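Local atomic coordinates of pyridoxine 4-oxidase (Mesorhizobium loti, PDB entry 4HA6), a protein that oxidises pyridoxine at its 4-position alcohol as an FAD-dependent member of the GMC (glucose-methanol-choline) oxidoreductase family. Residues R397-L402 with N428-M433; E421-T426 with D434-R439. All blocks are in the same frame, centred on the assembly; numbering follows the deposited sequence.

In the fold
Helix 430-440 is the element both contacts share: its first turn meets helix 392-409 in contact 1, and its later part meets the loop that follows strand 418-421 in contact 2. Along the chain the segments alternate, in the order 397-402, 421-426, 428-433, 434-439. With centres about 9 Å apart and a salt bridge from R399 to D434 between them, the contacts form one continuous cluster on the shared helix, each about 26 Å from the centre of the chain. The site illustrates how one helix can be packed by two earlier parts of the chain, here at the periphery, beside the antiparallel sheet and away from the FAD and pyridoxamine sites.

Contact 1 of 2, residues R397-L402 with N428-M433; sequences RFRRAL and NSAAEM
The apolar part of the contact is built round M433, whose thioether reaches across to helix 392-409 and touches two side chains one turn apart. Its methyl CE lies 3.6 Å from CG of R399 and equally near that residue's CB, while SD approaches CD1 of L402 at 3.7 Å. Bends at the second and third torsions of M433 (chi2 -122°, chi3 -43°) bring SD to L402 and lay CE against R399, yet CE stays near the leucine. L402, directed toward the facing helix, meets the sulfur with one branch of its isopropyl end.

The second kind of interaction is a flat group laid against a methyl. CB of A430 sits over the centre of one face of the R399 guanidinium, 3.9 Å from CZ, so that arginine offers its aliphatic stem to M433 and its planar head to A430. D434 grips the head in a salt bridge, OD1 to NE and OD2 to NH2, holding the plane that A430 meets.

Polar bonds at the start of helix 430-440 are internal to it. S429 is the N-cap, its OG accepting from N of E432 at 3.1 Å.

No hydrogen bond joins the two segments. Both helices rest on strand 355-362: F398 on I362 and L402 on F360 from helix 392-409, F436 and I437 on F360 from helix 430-440.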
ATOM      1  N   ARG A 397     -10.434  12.494 -14.625  1.00  4.43           N
ATOM      2  CA  ARG A 397      -9.588  11.333 -14.908  1.00  6.07           C
ATOM      3  C   ARG A 397     -10.312   9.981 -14.724  1.00 10.84           C
ATOM      4  O   ARG A 397     -10.067   9.040 -15.488  1.00  7.71           O
ATOM      5  CB  ARG A 397      -8.328  11.365 -14.032  1.00  9.78           C
ATOM      6  CG  ARG A 397      -7.298  12.394 -14.444  1.00 13.47           C
ATOM      7  CD  ARG A 397      -6.531  11.890 -15.661  1.00 18.38           C
ATOM      8  NE  ARG A 397      -5.576  12.866 -16.182  1.00 33.87           N
ATOM      9  CZ  ARG A 397      -5.755  13.558 -17.306  1.00 40.39           C
ATOM     10  NH1 ARG A 397      -6.863  13.390 -18.034  1.00 20.28           N
ATOM     11  NH2 ARG A 397      -4.825  14.416 -17.702  1.00 32.32           N
ATOM     12  N   PHE A 398     -11.179   9.873 -13.713  1.00  7.03           N
ATOM     13  CA  PHE A 398     -11.940   8.634 -13.491  1.00  5.17           C
ATOM     14  C   PHE A 398     -12.956   8.375 -14.609  1.00  6.78           C
ATOM     15  O   PHE A 398     -13.287   7.221 -14.886  1.00  3.28           O
ATOM     16  CB  PHE A 398     -12.675   8.669 -12.149  1.00  5.21           C
ATOM     17  CG  PHE A 398     -12.219   7.609 -11.173  1.00  5.38           C
ATOM     18  CD1 PHE A 398     -12.496   6.266 -11.401  1.00  4.25           C
ATOM     19  CD2 PHE A 398     -11.533   7.963 -10.020  1.00  2.11           C
ATOM     20  CE1 PHE A 398     -12.068   5.278 -10.482  1.00  7.34           C
ATOM     21  CE2 PHE A 398     -11.103   6.994  -9.104  1.00  3.25           C
ATOM     22  CZ  PHE A 398     -11.374   5.650  -9.338  1.00  2.96           C
ATOM     23  N   ARG A 399     -13.471   9.443 -15.226  1.00 10.21           N
ATOM     24  CA  ARG A 399     -14.270   9.300 -16.447  1.00 12.34           C
ATOM     25  C   ARG A 399     -13.398   8.694 -17.543  1.00  4.75           C
ATOM     26  O   ARG A 399     -13.828   7.786 -18.263  1.00  4.91           O
ATOM     27  CB  ARG A 399     -14.815  10.649 -16.933  1.00  7.08           C
ATOM     28  CG  ARG A 399     -15.908  11.243 -16.061  1.00  9.64           C
ATOM     29  CD  ARG A 399     -16.441  12.543 -16.656  1.00  8.40           C
ATOM     30  NE  ARG A 399     -16.932  13.400 -15.579  1.00 11.38           N
ATOM     31  CZ  ARG A 399     -16.797  14.721 -15.548  1.00 11.47           C
ATOM     32  NH1 ARG A 399     -16.197  15.370 -16.551  1.00  7.10           N
ATOM     33  NH2 ARG A 399     -17.283  15.399 -14.520  1.00 12.11           N
ATOM     34  N   ARG A 400     -12.178   9.204 -17.673  1.00  5.32           N
ATOM     35  CA  ARG A 400     -11.255   8.667 -18.671  1.00  7.47           C
ATOM     36  C   ARG A 400     -10.984   7.189 -18.385  1.00  7.85           C
ATOM     37  O   ARG A 400     -10.922   6.364 -19.313  1.00  5.49           O
ATOM     38  CB  ARG A 400      -9.951   9.470 -18.719  1.00  7.84           C
ATOM     39  CG  ARG A 400     -10.112  10.983 -18.994  1.00 10.86           C
ATOM     40  CD  ARG A 400     -10.585  11.299 -20.423  1.00  9.53           C
ATOM     41  NE  ARG A 400     -12.033  11.137 -20.597  1.00 12.69           N
ATOM     42  CZ  ARG A 400     -12.951  12.031 -20.215  1.00 14.34           C
ATOM     43  NH1 ARG A 400     -12.593  13.170 -19.627  1.00 14.00           N
ATOM     44  NH2 ARG A 400     -14.242  11.781 -20.415  1.00 10.05           N
ATOM     45  N   ALA A 401     -10.870   6.838 -17.100  1.00  6.03           N
ATOM     46  CA  ALA A 401     -10.554   5.446 -16.738  1.00  8.17           C
ATOM     47  C   ALA A 401     -11.725   4.532 -17.089  1.00  6.54           C
ATOM     48  O   ALA A 401     -11.525   3.471 -17.700  1.00  6.63           O
ATOM     49  CB  ALA A 401     -10.199   5.318 -15.257  1.00  3.40           C
ATOM     50  N   LEU A 402     -12.936   4.937 -16.694  1.00  3.55           N
ATOM     51  CA  LEU A 402     -14.149   4.166 -17.012  1.00  2.97           C
ATOM     52  C   LEU A 402     -14.265   4.035 -18.518  1.00  7.55           C
ATOM     53  O   LEU A 402     -14.644   2.980 -19.044  1.00  7.34           O
ATOM     54  CB  LEU A 402     -15.398   4.890 -16.524  1.00  5.77           C
ATOM     55  CG  LEU A 402     -16.624   4.101 -16.027  1.00 11.49           C
ATOM     56  CD1 LEU A 402     -17.890   4.923 -16.186  1.00  9.10           C
ATOM     57  CD2 LEU A 402     -16.786   2.700 -16.631  1.00  3.99           C
ATOM     58  N   ASN A 428     -25.477   8.463 -20.034  1.00 29.66           N
ATOM     59  CA  ASN A 428     -25.560   9.386 -21.161  1.00 29.10           C
ATOM     60  C   ASN A 428     -25.086  10.810 -20.866  1.00 19.53           C
ATOM     61  O   ASN A 428     -25.438  11.745 -21.586  1.00 22.15           O
ATOM     62  CB  ASN A 428     -26.980   9.391 -21.771  1.00 41.19           C
ATOM     63  CG  ASN A 428     -28.085   9.155 -20.733  1.00 53.55           C
ATOM     64  OD1 ASN A 428     -28.278   8.030 -20.251  1.00 45.22           O
ATOM     65  ND2 ASN A 428     -28.833  10.211 -20.411  1.00 48.70           N
ATOM     66  N   SER A 429     -24.267  10.973 -19.831  1.00 20.53           N
ATOM     67  CA  SER A 429     -23.783  12.301 -19.463  1.00 14.30           C
ATOM     68  C   SER A 429     -22.669  12.233 -18.428  1.00 15.15           C
ATOM     69  O   SER A 429     -22.477  11.202 -17.777  1.00 14.57           O
ATOM     70  CB  SER A 429     -24.921  13.145 -18.896  1.00 11.45           C
ATOM     71  OG  SER A 429     -25.174  12.812 -17.538  1.00 11.33           O
ATOM     72  N   ALA A 430     -21.957  13.345 -18.264  1.00 10.88           N
ATOM     73  CA  ALA A 430     -20.892  13.450 -17.268  1.00  7.45           C
ATOM     74  C   ALA A 430     -21.435  13.138 -15.878  1.00  7.44           C
ATOM     75  O   ALA A 430     -20.841  12.350 -15.131  1.00  9.15           O
ATOM     76  CB  ALA A 430     -20.277  14.841 -17.294  1.00  9.27           C
ATOM     77  N   ALA A 431     -22.566  13.757 -15.538  1.00  4.38           N
ATOM     78  CA  ALA A 431     -23.161  13.603 -14.207  1.00  8.41           C
ATOM     79  C   ALA A 431     -23.561  12.157 -13.935  1.00 12.72           C
ATOM     80  O   ALA A 431     -23.350  11.652 -12.824  1.00 13.73           O
ATOM     81  CB  ALA A 431     -24.351  14.519 -14.038  1.00  7.38           C
ATOM     82  N   GLU A 432     -24.161  11.498 -14.931  1.00  8.01           N
ATOM     83  CA  GLU A 432     -24.542  10.094 -14.772  1.00 15.81           C
ATOM     84  C   GLU A 432     -23.329   9.182 -14.603  1.00 13.83           C
ATOM     85  O   GLU A 432     -23.357   8.226 -13.812  1.00 14.99           O
ATOM     86  CB  GLU A 432     -25.404   9.608 -15.945  1.00 12.10           C
ATOM     87  CG  GLU A 432     -26.790  10.263 -16.008  1.00 22.44           C
ATOM     88  CD  GLU A 432     -27.714   9.593 -17.017  1.00 28.26           C
ATOM     89  OE1 GLU A 432     -28.880  10.022 -17.126  1.00 40.62           O
ATOM     90  OE2 GLU A 432     -27.276   8.632 -17.687  1.00 27.09           O
ATOM     91  N   MET A 433     -22.273   9.457 -15.357  1.00 10.38           N
ATOM     92  CA  MET A 433     -21.037   8.705 -15.200  1.00 11.64           C
ATOM     93  C   MET A 433     -20.431   8.969 -13.830  1.00  6.57           C
ATOM     94  O   MET A 433     -19.941   8.047 -13.163  1.00  7.14           O
ATOM     95  CB  MET A 433     -20.039   9.117 -16.262  1.00  4.15           C
ATOM     96  CG  MET A 433     -20.431   8.736 -17.658  1.00 28.35           C
ATOM     97  SD  MET A 433     -19.151   7.705 -18.361  1.00 41.06           S
ATOM     98  CE  MET A 433     -17.709   8.607 -17.800  1.00  6.66           C
TER

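Contact 2 of 2, residues E421-T426 with D434-R439; sequences ELLPGT and DDFIAR
A loop-to-helix contact closes the connection between strand 418-421 and helix 430-440, with a cis-proline turn resting on an aromatic ring of the helix that follows. P424, preceded by a cis peptide bond, sets its CB 3.4 Å from the centroid of the F436 ring and only 3° off the ring normal. This is a CH-pi contact over the face, and the carbon is almost equally distant from all six ring atoms. The two side chains cross at about a right angle. F436 reaches the turn because its CG is anti to the backbone N (chi1 173°), which carries the ring out from the helix toward the loop. L423 adds an oblique approach, its CB 3.8 Å from CE2 of F436.

At the end of strand 418-421, E421 turns its carboxylate to the loop: OE2 accepts from N of G425 at 2.6 Å in a short but bent bond (137° at the hydrogen), on its anti side and out of the carboxylate plane, while OE1 forms a salt bridge with R406 of helix 392-409. G425 has a backbone conformation in which a CB would be jammed against the carbonyl O of P424. On the helix, R439 bridges back to D435, its NH1 2.7 Å from OD2. F436 itself is further enclosed by L402 and F360, and its ring meets that of F347.

Replacing F436 with an alanine would probably leave CB of P424 without its aromatic face and open a gap between the loop and helix 430-440. Across the two segments the chemistry is wholly apolar: loop and helix are joined by the CH-pi contact and apolar packing, while the polar bonds stay within each segment or run to third parties such as R406 and N298.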
ATOM      1  N   GLU A 421     -22.368  -6.284 -21.214  1.00 12.73           N
ATOM      2  CA  GLU A 421     -22.043  -5.456 -20.055  1.00  9.85           C
ATOM      3  C   GLU A 421     -23.248  -5.387 -19.132  1.00 12.89           C
ATOM      4  O   GLU A 421     -24.373  -5.155 -19.588  1.00 17.89           O
ATOM      5  CB  GLU A 421     -21.667  -4.038 -20.498  1.00  6.58           C
ATOM      6  CG  GLU A 421     -21.124  -3.140 -19.391  1.00 11.49           C
ATOM      7  CD  GLU A 421     -20.875  -1.709 -19.864  1.00 16.03           C
ATOM      8  OE1 GLU A 421     -19.740  -1.394 -20.273  1.00 14.86           O
ATOM      9  OE2 GLU A 421     -21.816  -0.893 -19.821  1.00 24.91           O
ATOM     10  N   LEU A 422     -23.021  -5.600 -17.840  1.00 10.40           N
ATOM     11  CA  LEU A 422     -24.064  -5.382 -16.841  1.00 15.17           C
ATOM     12  C   LEU A 422     -23.962  -3.954 -16.261  1.00 11.87           C
ATOM     13  O   LEU A 422     -24.970  -3.276 -16.082  1.00 21.83           O
ATOM     14  CB  LEU A 422     -23.985  -6.448 -15.738  1.00 15.44           C
ATOM     15  CG  LEU A 422     -24.112  -7.907 -16.218  1.00 14.13           C
ATOM     16  CD1 LEU A 422     -23.828  -8.929 -15.105  1.00 13.42           C
ATOM     17  CD2 LEU A 422     -25.491  -8.156 -16.813  1.00 15.08           C
ATOM     18  N   LEU A 423     -22.742  -3.501 -15.983  1.00  7.81           N
ATOM     19  CA  LEU A 423     -22.513  -2.160 -15.423  1.00 10.13           C
ATOM     20  C   LEU A 423     -21.335  -1.465 -16.144  1.00  7.03           C
ATOM     21  O   LEU A 423     -20.316  -2.107 -16.435  1.00  7.50           O
ATOM     22  CB  LEU A 423     -22.227  -2.249 -13.918  1.00  8.51           C
ATOM     23  CG  LEU A 423     -23.204  -2.951 -12.973  1.00  6.50           C
ATOM     24  CD1 LEU A 423     -22.602  -3.089 -11.574  1.00 14.78           C
ATOM     25  CD2 LEU A 423     -24.527  -2.214 -12.881  1.00  3.42           C
ATOM     26  N   PRO A 424     -21.438  -0.143 -16.393  1.00  9.95           N
ATOM     27  CA  PRO A 424     -22.527   0.745 -15.977  1.00  7.08           C
ATOM     28  C   PRO A 424     -23.687   0.765 -16.948  1.00 18.69           C
ATOM     29  O   PRO A 424     -24.718   1.350 -16.634  1.00 25.23           O
ATOM     30  CB  PRO A 424     -21.862   2.130 -15.968  1.00  8.42           C
ATOM     31  CG  PRO A 424     -20.841   2.057 -17.039  1.00  4.19           C
ATOM     32  CD  PRO A 424     -20.323   0.615 -17.004  1.00 11.88           C
ATOM     33  N   GLY A 425     -23.540   0.139 -18.106  1.00 17.41           N
ATOM     34  CA  GLY A 425     -24.641   0.128 -19.049  1.00 32.62           C
ATOM     35  C   GLY A 425     -24.669   1.398 -19.869  1.00 28.48           C
ATOM     36  O   GLY A 425     -23.791   1.606 -20.707  1.00 36.49           O
ATOM     37  N   THR A 426     -25.654   2.262 -19.609  1.00 46.78           N
ATOM     38  CA  THR A 426     -25.912   3.414 -20.482  1.00 35.46           C
ATOM     39  C   THR A 426     -25.852   4.813 -19.837  1.00 40.76           C
ATOM     40  O   THR A 426     -26.842   5.555 -19.879  1.00 36.45           O
ATOM     41  CB  THR A 426     -27.292   3.266 -21.168  1.00 51.96           C
ATOM     42  OG1 THR A 426     -28.339   3.448 -20.203  1.00 55.50           O
ATOM     43  CG2 THR A 426     -27.426   1.888 -21.800  1.00 32.92           C
ATOM     44  N   ASP A 434     -20.446  10.232 -13.420  1.00  5.93           N
ATOM     45  CA  ASP A 434     -19.894  10.610 -12.124  1.00  5.96           C
ATOM     46  C   ASP A 434     -20.638   9.871 -11.014  1.00 11.81           C
ATOM     47  O   ASP A 434     -20.029   9.445 -10.029  1.00  7.58           O
ATOM     48  CB  ASP A 434     -20.014  12.125 -11.910  1.00  9.02           C
ATOM     49  CG  ASP A 434     -18.912  12.921 -12.619  1.00 10.80           C
ATOM     50  OD1 ASP A 434     -18.086  12.317 -13.347  1.00  8.30           O
ATOM     51  OD2 ASP A 434     -18.888  14.164 -12.455  1.00 11.37           O
ATOM     52  N   ASP A 435     -21.952   9.711 -11.180  1.00  9.39           N
ATOM     53  CA  ASP A 435     -22.777   9.087 -10.140  1.00 15.42           C
ATOM     54  C   ASP A 435     -22.473   7.598 -10.034  1.00 10.12           C
ATOM     55  O   ASP A 435     -22.316   7.056  -8.936  1.00  7.24           O
ATOM     56  CB  ASP A 435     -24.277   9.292 -10.399  1.00  8.34           C
ATOM     57  CG  ASP A 435     -25.142   8.689  -9.294  1.00 24.81           C
ATOM     58  OD1 ASP A 435     -25.054   9.161  -8.136  1.00 25.14           O
ATOM     59  OD2 ASP A 435     -25.895   7.729  -9.567  1.00 26.67           O
ATOM     60  N   PHE A 436     -22.392   6.933 -11.180  1.00  8.51           N
ATOM     61  CA  PHE A 436     -21.994   5.538 -11.180  1.00  7.90           C
ATOM     62  C   PHE A 436     -20.607   5.356 -10.560  1.00  9.11           C
ATOM     63  O   PHE A 436     -20.397   4.458  -9.732  1.00  7.75           O
ATOM     64  CB  PHE A 436     -21.995   4.971 -12.588  1.00  8.94           C
ATOM     65  CG  PHE A 436     -21.433   3.589 -12.656  1.00  8.39           C
ATOM     66  CD1 PHE A 436     -20.122   3.383 -13.064  1.00  6.78           C
ATOM     67  CD2 PHE A 436     -22.205   2.495 -12.282  1.00 11.27           C
ATOM     68  CE1 PHE A 436     -19.584   2.095 -13.110  1.00 12.19           C
ATOM     69  CE2 PHE A 436     -21.684   1.205 -12.333  1.00 11.10           C
ATOM     70  CZ  PHE A 436     -20.366   1.007 -12.745  1.00  9.04           C
ATOM     71  N   ILE A 437     -19.653   6.192 -10.966  1.00  7.64           N
ATOM     72  CA  ILE A 437     -18.291   6.083 -10.431  1.00  5.94           C
ATOM     73  C   ILE A 437     -18.286   6.267  -8.903  1.00 11.27           C
ATOM     74  O   ILE A 437     -17.686   5.468  -8.179  1.00  9.43           O
ATOM     75  CB  ILE A 437     -17.340   7.074 -11.133  1.00  9.42           C
ATOM     76  CG1 ILE A 437     -17.148   6.663 -12.601  1.00  5.26           C
ATOM     77  CG2 ILE A 437     -15.990   7.147 -10.424  1.00  6.37           C
ATOM     78  CD1 ILE A 437     -16.490   7.759 -13.467  1.00  7.30           C
ATOM     79  N   ALA A 438     -18.991   7.294  -8.423  1.00  6.49           N
ATOM     80  CA  ALA A 438     -19.078   7.600  -6.991  1.00  6.61           C
ATOM     81  C   ALA A 438     -19.698   6.439  -6.191  1.00  8.63           C
ATOM     82  O   ALA A 438     -19.332   6.189  -5.034  1.00 11.06           O
ATOM     83  CB  ALA A 438     -19.889   8.889  -6.780  1.00  5.74           C
ATOM     84  N   ARG A 439     -20.642   5.741  -6.816  1.00  7.77           N
ATOM     85  CA  ARG A 439     -21.315   4.618  -6.183  1.00  7.15           C
ATOM     86  C   ARG A 439     -20.460   3.356  -6.221  1.00  6.62           C
ATOM     87  O   ARG A 439     -20.593   2.477  -5.346  1.00 12.08           O
ATOM     88  CB  ARG A 439     -22.668   4.360  -6.868  1.00 13.36           C
ATOM     89  CG  ARG A 439     -23.829   5.235  -6.354  1.00 10.09           C
ATOM     90  CD  ARG A 439     -24.944   5.422  -7.406  1.00 21.09           C
ATOM     91  NE  ARG A 439     -25.323   4.180  -8.084  1.00 39.57           N
ATOM     92  CZ  ARG A 439     -25.543   4.064  -9.398  1.00 39.01           C
ATOM     93  NH1 ARG A 439     -25.428   5.110 -10.213  1.00 24.51           N
ATOM     94  NH2 ARG A 439     -25.878   2.888  -9.912  1.00 42.21           N
TER